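Local coordinates for absent in melanoma 1 protein (Homo sapiens, PDB 3CW3) that may suppress malignant melanoma by interacting with the cytoskeleton, the present chain being a beta/gamma-crystallin Greek key domain of that longer protein, at residues Gln23-Trp28 with Gly90-Val95; Phe19-Asp24 with Pro49-His54. One frame throughout, in Å; residues are numbered along the deposited sequence.

Contacts 1 and 2 start from one loop, the run between strands 16-18 and 33-40, and share Gln23 and Asp24; their centres are about 4 Å apart. Contact 1 lays the loop along the last strand, 91-95, partly in the interior, whereas contact 2 sets it against the loop 49-54 at the surface. Two polar links join them: His94 N to Asp21 OD1 at 2.6 Å, and Ser91 OG to Phe51 N at 2.9 Å. Ser91 CB also packs against Ile22 O at 3.3 Å. The worked example is thus a three-way junction, in which a loop of the first Greek key meets two parts of the second.

Contact 1. Residues Gln23-Trp28 with Gly90-Val95; sequences QDCSSW and GSIRHV
Gly90, Ile92 and Cys25 bury most of the surface here, and each works through a different part of itself. Gly90 gives its carbonyl: Cys25 N donates to Gly90 O at 2.8 Å in an almost straight bond (168° at the hydrogen), approaching from above the carbonyl plane and not along a lone pair. The same oxygen takes a CA-H...O contact from Asp24 CA. Cys25 gives its sulfur, which lies anti to its own carbonyl carbon and so reaches the strand, meeting Ile92 CG1 at 3.6 Å and Ser91 CA at 3.7 Å. Ile92 in turn extends CG1 and CD1 (chi2 178°), and the CD1 tip comes obliquely to Trp28 CZ3 at 4.0 Å, the two side chains crossing at about a right angle. Within 23-28, Cys25 CB sits over the centre of one face of the Trp28 ring, so cysteine and isoleucine tip come to the indole from the same side; Ile5 of strand 2-6 touches both Trp28 and Ile92. Strand 91-95 closes the second Greek key, while 23-28 belongs to the first; their pairing, extended by a backbone bond between Ile92 and Ile22, is consistent with the beta/gamma-crystallin habit of passing a segment of one key to the other key's sheet. At the strand's start Gly90 and Ser91 both face Tyr46, forming a classic beta bulge. The loop is shaped internally as well: Asp24 OD1 accepts from Ser26 N at 2.8 Å, an Asx turn, and from Ser26 OG at 2.6 Å on its syn lone pair, leading into the type I turn from Cys25 to Trp28.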
loop_
_atom_site.group_PDB
_atom_site.type_symbol
_atom_site.label_atom_id
_atom_site.label_comp_id
_atom_site.label_asym_id
_atom_site.label_seq_id
_atom_site.Cartn_x
_atom_site.Cartn_y
_atom_site.Cartn_z
ATOM N N GLN A 23 -11.996 5.354 1.253
ATOM C CA GLN A 23 -12.723 4.331 0.499
ATOM C C GLN A 23 -12.276 4.164 -0.942
ATOM O O GLN A 23 -12.599 3.169 -1.579
ATOM C CB GLN A 23 -14.224 4.618 0.501
ATOM C CG GLN A 23 -14.864 4.602 1.869
ATOM C CD GLN A 23 -16.371 4.722 1.791
ATOM O OE1 GLN A 23 -16.903 5.443 0.941
ATOM N NE2 GLN A 23 -17.070 4.024 2.687
ATOM N N ASP A 24 -11.558 5.145 -1.470
ATOM C CA ASP A 24 -11.084 5.044 -2.843
ATOM C C ASP A 24 -9.788 5.821 -3.041
ATOM O O ASP A 24 -9.796 7.056 -3.088
ATOM C CB ASP A 24 -12.150 5.556 -3.817
ATOM C CG ASP A 24 -11.801 5.264 -5.266
ATOM O OD1 ASP A 24 -10.623 4.954 -5.544
ATOM O OD2 ASP A 24 -12.701 5.352 -6.133
ATOM N N CYS A 25 -8.684 5.084 -3.148
ATOM C CA CYS A 25 -7.352 5.657 -3.360
ATOM C C CYS A 25 -6.896 5.338 -4.783
ATOM O O CYS A 25 -5.743 5.593 -5.133
ATOM C CB CYS A 25 -6.316 5.021 -2.421
ATOM S SG CYS A 25 -6.712 4.945 -0.682
ATOM N N SER A 26 -7.786 4.776 -5.593
ATOM C CA SER A 26 -7.414 4.371 -6.948
ATOM C C SER A 26 -6.939 5.475 -7.891
ATOM O O SER A 26 -6.252 5.191 -8.871
ATOM C CB SER A 26 -8.560 3.591 -7.607
ATOM O OG SER A 26 -9.666 4.424 -7.897
ATOM N N SER A 27 -7.291 6.725 -7.605
ATOM C CA SER A 27 -6.865 7.823 -8.463
ATOM C C SER A 27 -5.450 8.272 -8.106
ATOM O O SER A 27 -4.845 9.061 -8.829
ATOM C CB SER A 27 -7.821 9.009 -8.331
ATOM O OG SER A 27 -7.625 9.677 -7.097
ATOM N N TRP A 28 -4.931 7.774 -6.987
ATOM C CA TRP A 28 -3.588 8.136 -6.535
ATOM C C TRP A 28 -2.508 7.558 -7.452
ATOM O O TRP A 28 -2.424 6.340 -7.627
ATOM C CB TRP A 28 -3.334 7.612 -5.120
ATOM C CG TRP A 28 -4.233 8.155 -4.041
ATOM C CD1 TRP A 28 -5.377 8.888 -4.202
ATOM C CD2 TRP A 28 -4.074 7.962 -2.629
ATOM N NE1 TRP A 28 -5.940 9.161 -2.974
ATOM C CE2 TRP A 28 -5.161 8.604 -1.993
ATOM C CE3 TRP A 28 -3.120 7.304 -1.840
ATOM C CZ2 TRP A 28 -5.320 8.610 -0.602
ATOM C CZ3 TRP A 28 -3.278 7.308 -0.457
ATOM C CH2 TRP A 28 -4.373 7.959 0.148
ATOM N N GLY A 90 -6.307 0.465 -3.852
ATOM C CA GLY A 90 -7.728 0.704 -4.050
ATOM C C GLY A 90 -8.396 1.474 -2.926
ATOM O O GLY A 90 -9.215 2.360 -3.162
ATOM N N SER A 91 -8.055 1.126 -1.695
ATOM C CA SER A 91 -8.624 1.789 -0.532
ATOM C C SER A 91 -7.781 1.471 0.688
ATOM O O SER A 91 -7.051 0.477 0.708
ATOM C CB SER A 91 -10.081 1.345 -0.317
ATOM O OG SER A 91 -10.213 -0.068 -0.363
ATOM N N ILE A 92 -7.869 2.332 1.693
ATOM C CA ILE A 92 -7.106 2.167 2.920
ATOM C C ILE A 92 -8.064 2.223 4.102
ATOM O O ILE A 92 -8.805 3.198 4.273
ATOM C CB ILE A 92 -6.031 3.282 3.045
ATOM C CG1 ILE A 92 -4.987 3.105 1.937
ATOM C CG2 ILE A 92 -5.397 3.256 4.422
ATOM C CD1 ILE A 92 -3.891 4.172 1.917
ATOM N N ARG A 93 -8.053 1.163 4.904
ATOM C CA ARG A 93 -8.923 1.077 6.065
ATOM C C ARG A 93 -8.170 1.390 7.352
ATOM O O ARG A 93 -7.107 0.829 7.626
ATOM C CB ARG A 93 -9.535 -0.324 6.155
ATOM C CG ARG A 93 -10.632 -0.468 7.206
ATOM C CD ARG A 93 -11.983 0.022 6.681
ATOM N NE ARG A 93 -13.074 -0.369 7.573
ATOM C CZ ARG A 93 -13.375 0.244 8.716
ATOM N NH1 ARG A 93 -12.674 1.298 9.120
ATOM N NH2 ARG A 93 -14.372 -0.213 9.466
ATOM N N HIS A 94 -8.741 2.295 8.135
ATOM C CA HIS A 94 -8.176 2.717 9.408
ATOM C C HIS A 94 -8.782 1.816 10.481
ATOM O O HIS A 94 -9.950 1.965 10.845
ATOM C CB HIS A 94 -8.535 4.192 9.645
ATOM C CG HIS A 94 -8.030 4.749 10.938
ATOM N ND1 HIS A 94 -6.900 4.273 11.568
ATOM C CD2 HIS A 94 -8.479 5.778 11.696
ATOM C CE1 HIS A 94 -6.674 4.985 12.657
ATOM N NE2 HIS A 94 -7.616 5.905 12.757
ATOM N N VAL A 95 -7.988 0.867 10.973
ATOM C CA VAL A 95 -8.468 -0.067 11.981
ATOM C C VAL A 95 -8.653 0.583 13.346
ATOM O O VAL A 95 -7.683 0.905 14.038
ATOM C CB VAL A 95 -7.523 -1.276 12.113
ATOM C CG1 VAL A 95 -8.075 -2.258 13.134
ATOM C CG2 VAL A 95 -7.368 -1.956 10.758
#

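Contact 2. Residues Phe19-Asp24 with Pro49-His54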
loop_
_atom_site.group_PDB
_atom_site.type_symbol
_atom_site.label_atom_id
_atom_site.label_comp_id
_atom_site.label_asym_id
_atom_site.label_seq_id
_atom_site.Cartn_x
_atom_site.Cartn_y
_atom_site.Cartn_z
ATOM N N PHE A 19 -4.766 9.920 7.900
ATOM C CA PHE A 19 -5.278 9.932 9.275
ATOM C C PHE A 19 -6.652 9.273 9.389
ATOM O O PHE A 19 -7.230 9.220 10.480
ATOM C CB PHE A 19 -5.420 11.372 9.772
ATOM C CG PHE A 19 -4.119 12.086 9.979
ATOM C CD1 PHE A 19 -3.534 12.136 11.240
ATOM C CD2 PHE A 19 -3.491 12.735 8.922
ATOM C CE1 PHE A 19 -2.343 12.828 11.445
ATOM C CE2 PHE A 19 -2.299 13.427 9.116
ATOM C CZ PHE A 19 -1.725 13.476 10.379
ATOM N N SER A 20 -7.186 8.781 8.279
ATOM C CA SER A 20 -8.512 8.179 8.325
ATOM C C SER A 20 -8.787 7.242 7.161
ATOM O O SER A 20 -7.970 7.108 6.249
ATOM C CB SER A 20 -9.562 9.288 8.320
ATOM O OG SER A 20 -9.383 10.111 7.179
ATOM N N ASP A 21 -9.952 6.601 7.207
ATOM C CA ASP A 21 -10.379 5.693 6.148
ATOM C C ASP A 21 -10.455 6.430 4.817
ATOM O O ASP A 21 -10.923 7.568 4.755
ATOM C CB ASP A 21 -11.780 5.143 6.432
ATOM C CG ASP A 21 -11.822 4.229 7.630
ATOM O OD1 ASP A 21 -11.112 3.206 7.620
ATOM O OD2 ASP A 21 -12.575 4.532 8.579
ATOM N N ILE A 22 -9.997 5.775 3.757
ATOM C CA ILE A 22 -10.092 6.335 2.418
ATOM C C ILE A 22 -10.720 5.201 1.602
ATOM O O ILE A 22 -10.062 4.198 1.312
ATOM C CB ILE A 22 -8.709 6.704 1.833
ATOM C CG1 ILE A 22 -8.027 7.766 2.709
ATOM C CG2 ILE A 22 -8.882 7.239 0.414
ATOM C CD1 ILE A 22 -8.714 9.134 2.683
ATOM N N GLN A 23 -11.996 5.354 1.253
ATOM C CA GLN A 23 -12.723 4.331 0.499
ATOM C C GLN A 23 -12.276 4.164 -0.942
ATOM O O GLN A 23 -12.599 3.169 -1.579
ATOM C CB GLN A 23 -14.224 4.618 0.501
ATOM C CG GLN A 23 -14.864 4.602 1.869
ATOM C CD GLN A 23 -16.371 4.722 1.791
ATOM O OE1 GLN A 23 -16.903 5.443 0.941
ATOM N NE2 GLN A 23 -17.070 4.024 2.687
ATOM N N ASP A 24 -11.558 5.145 -1.470
ATOM C CA ASP A 24 -11.084 5.044 -2.843
ATOM C C ASP A 24 -9.788 5.821 -3.041
ATOM O O ASP A 24 -9.796 7.056 -3.088
ATOM C CB ASP A 24 -12.150 5.556 -3.817
ATOM C CG ASP A 24 -11.801 5.264 -5.266
ATOM O OD1 ASP A 24 -10.623 4.954 -5.544
ATOM O OD2 ASP A 24 -12.701 5.352 -6.133
ATOM N N PRO A 49 -11.330 -0.354 -4.464
ATOM C CA PRO A 49 -12.054 0.637 -3.667
ATOM C C PRO A 49 -13.093 -0.033 -2.773
ATOM O O PRO A 49 -13.481 -1.177 -3.003
ATOM C CB PRO A 49 -12.701 1.527 -4.729
ATOM C CG PRO A 49 -11.727 1.460 -5.863
ATOM C CD PRO A 49 -11.393 -0.019 -5.896
ATOM N N ASN A 50 -13.532 0.689 -1.749
ATOM C CA ASN A 50 -14.532 0.192 -0.818
ATOM C C ASN A 50 -14.111 -1.055 -0.044
ATOM O O ASN A 50 -14.941 -1.900 0.301
ATOM C CB ASN A 50 -15.848 -0.046 -1.561
ATOM C CG ASN A 50 -16.380 1.230 -2.193
ATOM O OD1 ASN A 50 -16.558 2.238 -1.510
ATOM N ND2 ASN A 50 -16.621 1.196 -3.495
ATOM N N PHE A 51 -12.811 -1.155 0.215
ATOM C CA PHE A 51 -12.245 -2.246 0.995
ATOM C C PHE A 51 -12.585 -3.640 0.473
ATOM O O PHE A 51 -13.057 -4.500 1.214
ATOM C CB PHE A 51 -12.702 -2.071 2.447
ATOM C CG PHE A 51 -12.692 -0.630 2.902
ATOM C CD1 PHE A 51 -13.883 0.039 3.182
ATOM C CD2 PHE A 51 -11.494 0.074 2.991
ATOM C CE1 PHE A 51 -13.882 1.387 3.539
ATOM C CE2 PHE A 51 -11.478 1.420 3.348
ATOM C CZ PHE A 51 -12.678 2.080 3.623
ATOM N N GLU A 52 -12.321 -3.855 -0.812
ATOM C CA GLU A 52 -12.592 -5.133 -1.461
ATOM C C GLU A 52 -11.324 -5.628 -2.143
ATOM O O GLU A 52 -10.358 -4.877 -2.281
ATOM C CB GLU A 52 -13.686 -4.965 -2.521
ATOM C CG GLU A 52 -15.035 -4.508 -1.994
ATOM C CD GLU A 52 -15.673 -5.529 -1.077
ATOM O OE1 GLU A 52 -15.467 -6.741 -1.299
ATOM O OE2 GLU A 52 -16.395 -5.124 -0.145
ATOM N N GLY A 53 -11.338 -6.886 -2.576
ATOM C CA GLY A 53 -10.188 -7.453 -3.263
ATOM C C GLY A 53 -9.113 -7.950 -2.321
ATOM O O GLY A 53 -9.356 -8.106 -1.123
ATOM N N HIS A 54 -7.920 -8.209 -2.852
ATOM C CA HIS A 54 -6.831 -8.677 -2.010
ATOM C C HIS A 54 -6.520 -7.611 -0.976
ATOM O O HIS A 54 -6.825 -6.430 -1.173
ATOM C CB HIS A 54 -5.583 -8.991 -2.843
ATOM C CG HIS A 54 -5.698 -10.252 -3.643
ATOM N ND1 HIS A 54 -4.617 -11.065 -3.910
ATOM C CD2 HIS A 54 -6.762 -10.831 -4.247
ATOM C CE1 HIS A 54 -5.010 -12.091 -4.644
ATOM N NE2 HIS A 54 -6.308 -11.973 -4.862
#
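Gln23 O is the best-held polar atom between the two loops, and one hydrogen bond grips it: Asn50 N donates at 2.7 Å, lying in the carbonyl plane with an angle of 173° at the hydrogen. Pro49 CA comes close to the same oxygen, at 3.3 Å. Beyond this backbone link the side chains meet through both carbon and polar atoms. Gln23 CG stands anti to its carbonyl carbon and rests obliquely against the tip of the Phe51 ring, 3.8 Å from Phe51 CE1; from there the chain runs on extended, its amide plane turned 66° from the ring. Gln23 also crosses Asn50 in a van der Waals meeting, Asn50 OD1 3.9 Å from Gln23 CB and the two amide planes 82° apart. Ile22 O adds an oblique approach to Phe51 CE2 at 3.7 Å, and Asp21 CB approaches the same tip as Gln23 CG, at Phe51 CZ. The Asp24 carboxylate runs alongside the Pro49 ring, Asp24 OD1 3.7 Å from Pro49 CG. Consecutive left-handed backbone conformations at Asn50 and Phe51 bend the chain so that the phenyl ring turns back to the other loop. Tyr46, Phe51 and Gly53 fill the aromatic-X-X-X-X-aromatic-X-Gly signature of the folded hairpin in beta/gamma-crystallins, here between strands 42-46 and 55-58. The two loops are thus joined by a single straight backbone bond flanked by mixed polar and carbon contacts, and beside them Asp21 is probably kept ionised by the Arg93 guanidinium and His94 N, which both hold its OD1.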